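Local coordinates for protein nucleoporin NUP82 (Chaetomium thermophilum, PDB 5CWW) that probably serves as a structural component of the nuclear pore complex and a docking point for transport factors, present here as its N-terminal beta-propeller part, at residues 58-62 and 63-67; 235-238 and 239-242; 380-383 and 384-388. All coordinates share one frame; numbering follows the deposited sequence.

Contact 1: 58-62 and 63-67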
ATOM      1  N   VAL B  58      12.487  15.515  12.470  1.00 64.01           N
ATOM      2  CA  VAL B  58      12.990  15.821  11.135  1.00 64.37           C
ATOM      3  C   VAL B  58      14.203  14.973  10.788  1.00 63.05           C
ATOM      4  O   VAL B  58      15.283  15.150  11.356  1.00 65.31           O
ATOM      5  CB  VAL B  58      13.370  17.310  11.016  1.00 66.38           C
ATOM      6  CG1 VAL B  58      13.775  17.651   9.585  1.00 67.16           C
ATOM      7  CG2 VAL B  58      12.213  18.191  11.472  1.00 65.97           C
ATOM      8  N   ALA B  59      14.023  14.059   9.840  1.00 63.75           N
ATOM      9  CA  ALA B  59      15.110  13.201   9.395  1.00 63.11           C
ATOM     10  C   ALA B  59      16.074  13.981   8.512  1.00 64.45           C
ATOM     11  O   ALA B  59      15.670  14.593   7.524  1.00 67.39           O
ATOM     12  CB  ALA B  59      14.563  11.994   8.646  1.00 61.26           C
ATOM     13  N   CYS B  60      17.349  13.964   8.888  1.00 64.13           N
ATOM     14  CA  CYS B  60      18.405  14.577   8.094  1.00 65.31           C
ATOM     15  C   CYS B  60      19.581  13.615   8.001  1.00 68.44           C
ATOM     16  O   CYS B  60      20.459  13.609   8.862  1.00 67.48           O
ATOM     17  CB  CYS B  60      18.833  15.911   8.706  1.00 67.06           C
ATOM     18  SG  CYS B  60      17.487  17.120   8.776  1.00134.56           S
ATOM     19  N   GLY B  61      19.589  12.795   6.958  1.00 71.73           N
ATOM     20  CA  GLY B  61      20.618  11.786   6.797  1.00 76.49           C
ATOM     21  C   GLY B  61      20.357  10.607   7.714  1.00 77.75           C
ATOM     22  O   GLY B  61      19.309   9.968   7.624  1.00 75.55           O
ATOM     23  N   LYS B  62      21.305  10.326   8.604  1.00 78.70           N
ATOM     24  CA  LYS B  62      21.200   9.184   9.508  1.00 79.54           C
ATOM     25  C   LYS B  62      20.787   9.596  10.922  1.00 79.37           C
ATOM     26  O   LYS B  62      20.921   8.808  11.858  1.00 81.00           O
ATOM     27  CB  LYS B  62      22.530   8.429   9.564  1.00 85.90           C
ATOM     28  CG  LYS B  62      22.970   7.836   8.238  1.00 91.62           C
ATOM     29  CD  LYS B  62      24.277   7.071   8.387  1.00 98.09           C
ATOM     30  CE  LYS B  62      24.686   6.395   7.089  1.00101.67           C
ATOM     31  NZ  LYS B  62      24.897   7.372   5.986  1.00104.68           N
ATOM     32  N   GLN B  63      20.287  10.820  11.075  1.00 79.56           N
ATOM     33  CA  GLN B  63      19.854  11.311  12.382  1.00 78.97           C
ATOM     34  C   GLN B  63      18.481  11.973  12.306  1.00 74.08           C
ATOM     35  O   GLN B  63      18.066  12.447  11.247  1.00 74.56           O
ATOM     36  CB  GLN B  63      20.873  12.302  12.953  1.00 84.25           C
ATOM     37  CG  GLN B  63      21.027  13.579  12.142  1.00 87.41           C
ATOM     38  CD  GLN B  63      22.082  14.509  12.709  1.00 91.67           C
ATOM     39  OE1 GLN B  63      22.912  14.104  13.524  1.00 93.50           O
ATOM     40  NE2 GLN B  63      22.049  15.767  12.289  1.00 93.14           N
ATOM     41  N   ILE B  64      17.787  11.993  13.439  1.00 70.75           N
ATOM     42  CA  ILE B  64      16.485  12.640  13.549  1.00 66.72           C
ATOM     43  C   ILE B  64      16.578  13.835  14.492  1.00 70.01           C
ATOM     44  O   ILE B  64      16.958  13.692  15.655  1.00 75.03           O
ATOM     45  CB  ILE B  64      15.404  11.668  14.065  1.00 61.99           C
ATOM     46  CG1 ILE B  64      15.345  10.414  13.188  1.00 57.11           C
ATOM     47  CG2 ILE B  64      14.039  12.360  14.102  1.00 62.29           C
ATOM     48  CD1 ILE B  64      14.460   9.313  13.743  1.00 53.16           C
ATOM     49  N   ARG B  65      16.234  15.014  13.985  1.00 72.86           N
ATOM     50  CA  ARG B  65      16.284  16.233  14.784  1.00 75.09           C
ATOM     51  C   ARG B  65      14.929  16.499  15.428  1.00 72.67           C
ATOM     52  O   ARG B  65      13.921  16.677  14.744  1.00 68.32           O
ATOM     53  CB  ARG B  65      16.733  17.417  13.928  1.00 81.01           C
ATOM     54  CG  ARG B  65      18.110  17.198  13.328  1.00 88.03           C
ATOM     55  CD  ARG B  65      18.579  18.366  12.492  1.00 94.57           C
ATOM     56  NE  ARG B  65      19.936  18.142  12.000  1.00100.99           N
ATOM     57  CZ  ARG B  65      20.432  18.667  10.884  1.00105.77           C
ATOM     58  NH1 ARG B  65      19.693  19.469  10.131  1.00105.52           N
ATOM     59  NH2 ARG B  65      21.679  18.400  10.526  1.00109.85           N
ATOM     60  N   TRP B  66      14.929  16.506  16.756  1.00 71.07           N
ATOM     61  CA  TRP B  66      13.715  16.600  17.555  1.00 70.72           C
ATOM     62  C   TRP B  66      13.545  18.001  18.134  1.00 74.16           C
ATOM     63  O   TRP B  66      14.492  18.570  18.674  1.00 75.57           O
ATOM     64  CB  TRP B  66      13.773  15.562  18.676  1.00 69.43           C
ATOM     65  CG  TRP B  66      12.581  15.521  19.570  1.00 67.90           C
ATOM     66  CD1 TRP B  66      11.290  15.810  19.236  1.00 65.45           C
ATOM     67  CD2 TRP B  66      12.570  15.162  20.955  1.00 70.40           C
ATOM     68  NE1 TRP B  66      10.474  15.652  20.331  1.00 66.35           N
ATOM     69  CE2 TRP B  66      11.237  15.257  21.399  1.00 69.75           C
ATOM     70  CE3 TRP B  66      13.560  14.772  21.863  1.00 74.33           C
ATOM     71  CZ2 TRP B  66      10.868  14.976  22.712  1.00 73.31           C
ATOM     72  CZ3 TRP B  66      13.192  14.494  23.166  1.00 77.33           C
ATOM     73  CH2 TRP B  66      11.857  14.597  23.579  1.00 76.52           C
ATOM     74  N   GLY B  67      12.342  18.557  18.024  1.00 74.50           N
ATOM     75  CA  GLY B  67      12.083  19.883  18.555  1.00 77.70           C
ATOM     76  C   GLY B  67      10.615  20.219  18.755  1.00 77.32           C
ATOM     77  O   GLY B  67       9.747  19.723  18.036  1.00 75.39           O
TER
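One face of the Arg65 guanidinium is covered by Cys60, whose CB stands 3.8 Å above the plane, over the centre of the group. The thiol extends this cover toward one terminal nitrogen, with Cys60 SG 3.5 Å from Arg65 NH1. The overlap follows from the torsions of Arg65: CG lies beside its own backbone N (chi1 -60°), and from CG to NE the chain runs extended along the neighbouring strand. The contact is therefore van der Waals cover of a flat cation by a small side chain. Nearer the turn, Gln63 CG packs 3.3 Å from Cys60 O. Val58, Cys60, Gln63 and Arg65 all lie on this face of the sheet. Ala59 and Ile64 occupy the other face, where both touch Leu120 of strand 119-122.

The backbone supplies the register. Val58 and Arg65 form an antiparallel hydrogen-bonded pair, Val58 N to Arg65 O at 2.9 Å and Arg65 N to Val58 O at 2.8 Å, the latter nearly straight at 176°. Ala59 and Ile64 are the adjacent non-hydrogen-bonded pair, and Cys60 N reaches Gln63 O at 2.9 Å. Lys62 O is bonded to Thr111 OG1. Gly61, with its positive phi of 77°, takes the first corner of a type II' turn, a conformation that favours glycine. Together these features define a tight two-residue beta hairpin, supplying the two middle strands of a four-stranded antiparallel sheet, a blade of the beta-propeller.

Contact 2: 235-238 and 239-242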
ATOM      1  N   GLY B 235       2.054 -17.763   2.549  1.00 52.15           N
ATOM      2  CA  GLY B 235       3.119 -17.334   3.435  1.00 51.46           C
ATOM      3  C   GLY B 235       4.420 -17.061   2.709  1.00 51.36           C
ATOM      4  O   GLY B 235       4.488 -17.118   1.479  1.00 52.97           O
ATOM      5  N   VAL B 236       5.457 -16.761   3.483  1.00 50.07           N
ATOM      6  CA  VAL B 236       6.774 -16.465   2.940  1.00 52.49           C
ATOM      7  C   VAL B 236       7.812 -17.367   3.594  1.00 54.77           C
ATOM      8  O   VAL B 236       7.756 -17.629   4.797  1.00 54.80           O
ATOM      9  CB  VAL B 236       7.161 -14.990   3.161  1.00 53.61           C
ATOM     10  CG1 VAL B 236       8.520 -14.693   2.542  1.00 53.99           C
ATOM     11  CG2 VAL B 236       6.104 -14.069   2.573  1.00 53.22           C
ATOM     12  N   SER B 237       8.755 -17.838   2.789  1.00 58.50           N
ATOM     13  CA  SER B 237       9.815 -18.704   3.272  1.00 60.61           C
ATOM     14  C   SER B 237      11.056 -17.901   3.622  1.00 60.04           C
ATOM     15  O   SER B 237      11.510 -17.068   2.839  1.00 60.97           O
ATOM     16  CB  SER B 237      10.165 -19.759   2.227  1.00 62.12           C
ATOM     17  OG  SER B 237      11.298 -20.500   2.641  1.00 63.37           O
ATOM     18  N   THR B 238      11.602 -18.168   4.802  1.00 62.57           N
ATOM     19  CA  THR B 238      12.845 -17.546   5.227  1.00 63.95           C
ATOM     20  C   THR B 238      13.983 -17.949   4.292  1.00 65.92           C
ATOM     21  O   THR B 238      14.900 -17.167   4.048  1.00 68.36           O
ATOM     22  CB  THR B 238      13.191 -17.940   6.680  1.00 66.75           C
ATOM     23  OG1 THR B 238      12.165 -17.459   7.557  1.00 67.24           O
ATOM     24  CG2 THR B 238      14.532 -17.356   7.109  1.00 67.93           C
ATOM     25  N   SER B 239      13.904 -19.167   3.762  1.00 66.72           N
ATOM     26  CA  SER B 239      14.944 -19.700   2.888  1.00 68.96           C
ATOM     27  C   SER B 239      14.884 -19.138   1.469  1.00 67.52           C
ATOM     28  O   SER B 239      15.881 -19.152   0.749  1.00 70.54           O
ATOM     29  CB  SER B 239      14.843 -21.225   2.829  1.00 71.67           C
ATOM     30  OG  SER B 239      14.905 -21.787   4.126  1.00 72.72           O
ATOM     31  N   ALA B 240      13.717 -18.647   1.065  1.00 62.78           N
ATOM     32  CA  ALA B 240      13.535 -18.129  -0.289  1.00 60.76           C
ATOM     33  C   ALA B 240      14.190 -16.764  -0.455  1.00 63.71           C
ATOM     34  O   ALA B 240      13.521 -15.735  -0.393  1.00 60.75           O
ATOM     35  CB  ALA B 240      12.055 -18.048  -0.624  1.00 56.63           C
ATOM     36  N   THR B 241      15.502 -16.764  -0.671  1.00 65.59           N
ATOM     37  CA  THR B 241      16.280 -15.528  -0.756  1.00 69.17           C
ATOM     38  C   THR B 241      16.649 -15.159  -2.195  1.00 72.08           C
ATOM     39  O   THR B 241      16.864 -13.988  -2.500  1.00 74.73           O
ATOM     40  CB  THR B 241      17.573 -15.636   0.069  1.00 72.61           C
ATOM     41  OG1 THR B 241      18.281 -16.826  -0.300  1.00 73.35           O
ATOM     42  CG2 THR B 241      17.253 -15.682   1.555  1.00 71.07           C
ATOM     43  N   ASN B 242      16.733 -16.158  -3.069  1.00 72.09           N
ATOM     44  CA  ASN B 242      17.044 -15.921  -4.475  1.00 72.27           C
ATOM     45  C   ASN B 242      15.777 -15.620  -5.268  1.00 73.84           C
ATOM     46  O   ASN B 242      14.825 -16.401  -5.250  1.00 73.85           O
ATOM     47  CB  ASN B 242      17.766 -17.129  -5.075  1.00 71.18           C
ATOM     48  CG  ASN B 242      18.309 -16.856  -6.468  1.00 70.83           C
ATOM     49  OD1 ASN B 242      18.653 -15.723  -6.804  1.00 70.81           O
ATOM     50  ND2 ASN B 242      18.387 -17.896  -7.284  1.00 69.07           N
TER
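From Ser237 to Ala240 the chain folds back in a turn, with CA atoms 5.2 Å apart at its ends and Thr238 and Ser239 at its corners in backbone angles that fit type I. The closing bond runs from Ala240 N to Ser237 O at 3.2 Å, and it is bent, with an N-H...O angle of 140°. The donor stands well above the carbonyl plane.

Ser237 contributes its side chain to the same closure. Because its hydroxyl is turned anti to the backbone N (chi1 173°), OG swings forward over the amides at the turn. There Ser237 OG receives a weak bond from Ser239 N at 3.1 Å and a second weak one from Ala240 N at 3.4 Å. Ala240 N thus divides its hydrogen between two oxygens of one residue. On the carbon side, Ser237 CB meets Ala240 CB at 3.8 Å, the methyl lying alongside the serine methylene. The methyl of Thr241 reaches back as well, with CG2 3.7 Å from Thr238 O. Its hydroxyl instead bonds the backbone of the chain of another protein, as does the amide nitrogen of Asn242.

This is a surface loop between helix 221-225 and helix 248-251, and from Ser239 to Asn242 it lies against the chain of another protein. A type I beta turn whose first residue, Ser237, also makes the weak i+2 bond of an ST turn overlaps an inverse gamma turn centred on Ala240, closed by a weak bond from Thr241 N to Ser239 O at 2.8 Å.

Contact 3: 380-383 and 384-388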
ATOM      1  N   GLU B 380      -9.674   8.323 -21.147  1.00 79.57           N
ATOM      2  CA  GLU B 380      -9.089   7.524 -22.214  1.00 86.14           C
ATOM      3  C   GLU B 380      -7.808   8.178 -22.721  1.00 85.55           C
ATOM      4  O   GLU B 380      -7.614   9.385 -22.568  1.00 87.11           O
ATOM      5  CB  GLU B 380     -10.090   7.340 -23.360  1.00 95.73           C
ATOM      6  CG  GLU B 380     -10.644   8.636 -23.933  1.00103.29           C
ATOM      7  CD  GLU B 380     -11.679   8.398 -25.018  1.00109.71           C
ATOM      8  OE1 GLU B 380     -12.055   7.227 -25.238  1.00111.77           O
ATOM      9  OE2 GLU B 380     -12.116   9.382 -25.651  1.00113.01           O
ATOM     10  N   ASP B 381      -6.934   7.364 -23.306  1.00 82.42           N
ATOM     11  CA  ASP B 381      -5.664   7.833 -23.856  1.00 82.62           C
ATOM     12  C   ASP B 381      -4.772   8.469 -22.792  1.00 78.33           C
ATOM     13  O   ASP B 381      -4.158   9.510 -23.025  1.00 78.20           O
ATOM     14  CB  ASP B 381      -5.908   8.827 -24.997  1.00 90.27           C
ATOM     15  CG  ASP B 381      -6.738   8.233 -26.117  1.00 97.86           C
ATOM     16  OD1 ASP B 381      -6.711   6.996 -26.285  1.00 99.33           O
ATOM     17  OD2 ASP B 381      -7.415   9.002 -26.831  1.00101.99           O
ATOM     18  N   GLU B 382      -4.702   7.836 -21.626  1.00 75.25           N
ATOM     19  CA  GLU B 382      -3.794   8.276 -20.575  1.00 73.53           C
ATOM     20  C   GLU B 382      -2.349   8.000 -20.981  1.00 71.79           C
ATOM     21  O   GLU B 382      -2.056   6.969 -21.587  1.00 71.06           O
ATOM     22  CB  GLU B 382      -4.105   7.575 -19.250  1.00 73.06           C
ATOM     23  CG  GLU B 382      -5.364   8.069 -18.556  1.00 73.86           C
ATOM     24  CD  GLU B 382      -5.613   7.366 -17.233  1.00 72.33           C
ATOM     25  OE1 GLU B 382      -5.999   8.047 -16.260  1.00 71.70           O
ATOM     26  OE2 GLU B 382      -5.426   6.132 -17.167  1.00 71.55           O
ATOM     27  N   GLN B 383      -1.453   8.923 -20.646  1.00 72.80           N
ATOM     28  CA  GLN B 383      -0.032   8.744 -20.923  1.00 72.78           C
ATOM     29  C   GLN B 383       0.600   7.814 -19.891  1.00 68.35           C
ATOM     30  O   GLN B 383      -0.032   7.462 -18.897  1.00 64.96           O
ATOM     31  CB  GLN B 383       0.684  10.095 -20.929  1.00 77.99           C
ATOM     32  CG  GLN B 383       0.169  11.052 -21.991  1.00 83.49           C
ATOM     33  CD  GLN B 383       0.331  10.501 -23.394  1.00 88.50           C
ATOM     34  OE1 GLN B 383       1.447  10.288 -23.866  1.00 91.06           O
ATOM     35  NE2 GLN B 383      -0.789  10.257 -24.066  1.00 89.95           N
ATOM     36  N   ASP B 384       1.847   7.420 -20.131  1.00 68.63           N
ATOM     37  CA  ASP B 384       2.536   6.491 -19.241  1.00 68.71           C
ATOM     38  C   ASP B 384       2.673   7.067 -17.833  1.00 65.38           C
ATOM     39  O   ASP B 384       2.446   6.366 -16.849  1.00 63.42           O
ATOM     40  CB  ASP B 384       3.919   6.131 -19.799  1.00 72.63           C
ATOM     41  CG  ASP B 384       3.843   5.248 -21.038  1.00 76.17           C
ATOM     42  OD1 ASP B 384       2.801   4.591 -21.250  1.00 74.96           O
ATOM     43  OD2 ASP B 384       4.833   5.206 -21.798  1.00 80.19           O
ATOM     44  N   ASP B 385       3.035   8.344 -17.737  1.00 65.06           N
ATOM     45  CA  ASP B 385       3.239   8.973 -16.434  1.00 63.55           C
ATOM     46  C   ASP B 385       1.912   9.313 -15.750  1.00 62.41           C
ATOM     47  O   ASP B 385       1.901   9.792 -14.617  1.00 61.67           O
ATOM     48  CB  ASP B 385       4.103  10.234 -16.569  1.00 65.52           C
ATOM     49  CG  ASP B 385       3.546  11.231 -17.572  1.00 68.31           C
ATOM     50  OD1 ASP B 385       2.344  11.156 -17.903  1.00 68.93           O
ATOM     51  OD2 ASP B 385       4.318  12.104 -18.025  1.00 70.07           O
ATOM     52  N   GLU B 386       0.804   9.065 -16.444  1.00 63.64           N
ATOM     53  CA  GLU B 386      -0.527   9.261 -15.875  1.00 62.55           C
ATOM     54  C   GLU B 386      -1.082   7.940 -15.347  1.00 60.21           C
ATOM     55  O   GLU B 386      -1.780   7.911 -14.333  1.00 59.88           O
ATOM     56  CB  GLU B 386      -1.478   9.858 -16.918  1.00 64.68           C
ATOM     57  CG  GLU B 386      -1.173  11.308 -17.272  1.00 66.99           C
ATOM     58  CD  GLU B 386      -1.999  11.824 -18.438  1.00 68.58           C
ATOM     59  OE1 GLU B 386      -2.454  11.006 -19.263  1.00 70.21           O
ATOM     60  OE2 GLU B 386      -2.191  13.055 -18.529  1.00 69.99           O
ATOM     61  N   VAL B 387      -0.765   6.848 -16.035  1.00 57.27           N
ATOM     62  CA  VAL B 387      -1.209   5.526 -15.609  1.00 53.54           C
ATOM     63  C   VAL B 387      -0.388   5.079 -14.404  1.00 52.21           C
ATOM     64  O   VAL B 387      -0.925   4.532 -13.441  1.00 49.56           O
ATOM     65  CB  VAL B 387      -1.078   4.487 -16.749  1.00 56.69           C
ATOM     66  CG1 VAL B 387      -1.415   3.082 -16.255  1.00 54.71           C
ATOM     67  CG2 VAL B 387      -1.980   4.863 -17.912  1.00 59.07           C
ATOM     68  N   GLU B 388       0.917   5.323 -14.476  1.00 55.35           N
ATOM     69  CA  GLU B 388       1.854   4.938 -13.427  1.00 57.08           C
ATOM     70  C   GLU B 388       1.549   5.642 -12.106  1.00 55.97           C
ATOM     71  O   GLU B 388       1.531   6.873 -12.043  1.00 58.33           O
ATOM     72  CB  GLU B 388       3.284   5.254 -13.872  1.00 60.26           C
ATOM     73  CG  GLU B 388       4.360   4.936 -12.844  1.00 60.21           C
ATOM     74  CD  GLU B 388       5.758   5.174 -13.378  1.00 62.71           C
ATOM     75  OE1 GLU B 388       6.034   6.301 -13.845  1.00 65.24           O
ATOM     76  OE2 GLU B 388       6.576   4.229 -13.342  1.00 63.81           O
TER
HETATM   77  O   HOH W   1       2.792   7.559 -22.977  1.00 81.79           O
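Gln383 and Glu386 lie side by side and point the same way, their amide and carboxylate planes turned 73° from each other. The carboxylate reaches back to the start of the helix, where Glu386 OE1 accepts from Gln383 N at 2.7 Å in an almost straight bond of 170°. The donor comes to the anti side of OE1, somewhat out of the carboxylate plane. With Gln383 at the N-cap and Glu386 three residues on, this supplies the glutamate half of a capping box. The Gln383 side chain does not complete the other half: bent at chi2, it turns its OE1 to a water that accepts from Asp384 N, so the water bridges the N-cap side chain to the first helix amide.

Glu382 meets Glu386 obliquely and Val387 at about a right angle. Its CB packs against Val387 CG2 at 3.7 Å. Glu382 and Val387 flank the N-cap in the positions of a hydrophobic staple, although a glutamate stands where a hydrophobic residue would be expected, meeting the valine methyl with CB and with OE2. The charged ends diverge: Glu382 OE1 pairs with Lys438, and Glu386 OE2 with a basic side chain of another protein's chain. Asp384 forms salt bridges through both carboxylate oxygens to a different neighbouring protein chain.

Gln383 O accepts two helix amides, Val387 N at 3.0 Å, close to the direction of the carbonyl, and Glu386 N at 3.0 Å from above its plane. Helix 384-387, one turn long, leads directly into strand 389-395, at an edge of the five-stranded mixed sheet, and lies against residues 432-436, where strand 427-432 turns into strand 437-441: Glu386 O bonds Ser432 OG.

The three contacts follow one another along the chain, their centres 34 to 36 Å apart, and share no strand or helix. Contact 1 is the partly buried one, joining two strands of a single sheet through paired backbone bonds. Contacts 2 and 3 are surface contacts in connecting segments, and both lie within reach of other protein chains, whereas no other chain of the assembly touches contact 1. Their chemistry differs accordingly: a bent backbone bond, helped weakly by one serine hydroxyl, closes the turn within 235-242, while in 380-388 one glutamate splits its oxygens between the helix start and a neighbouring chain, and other acids pair with lysine or with basic groups of another chain.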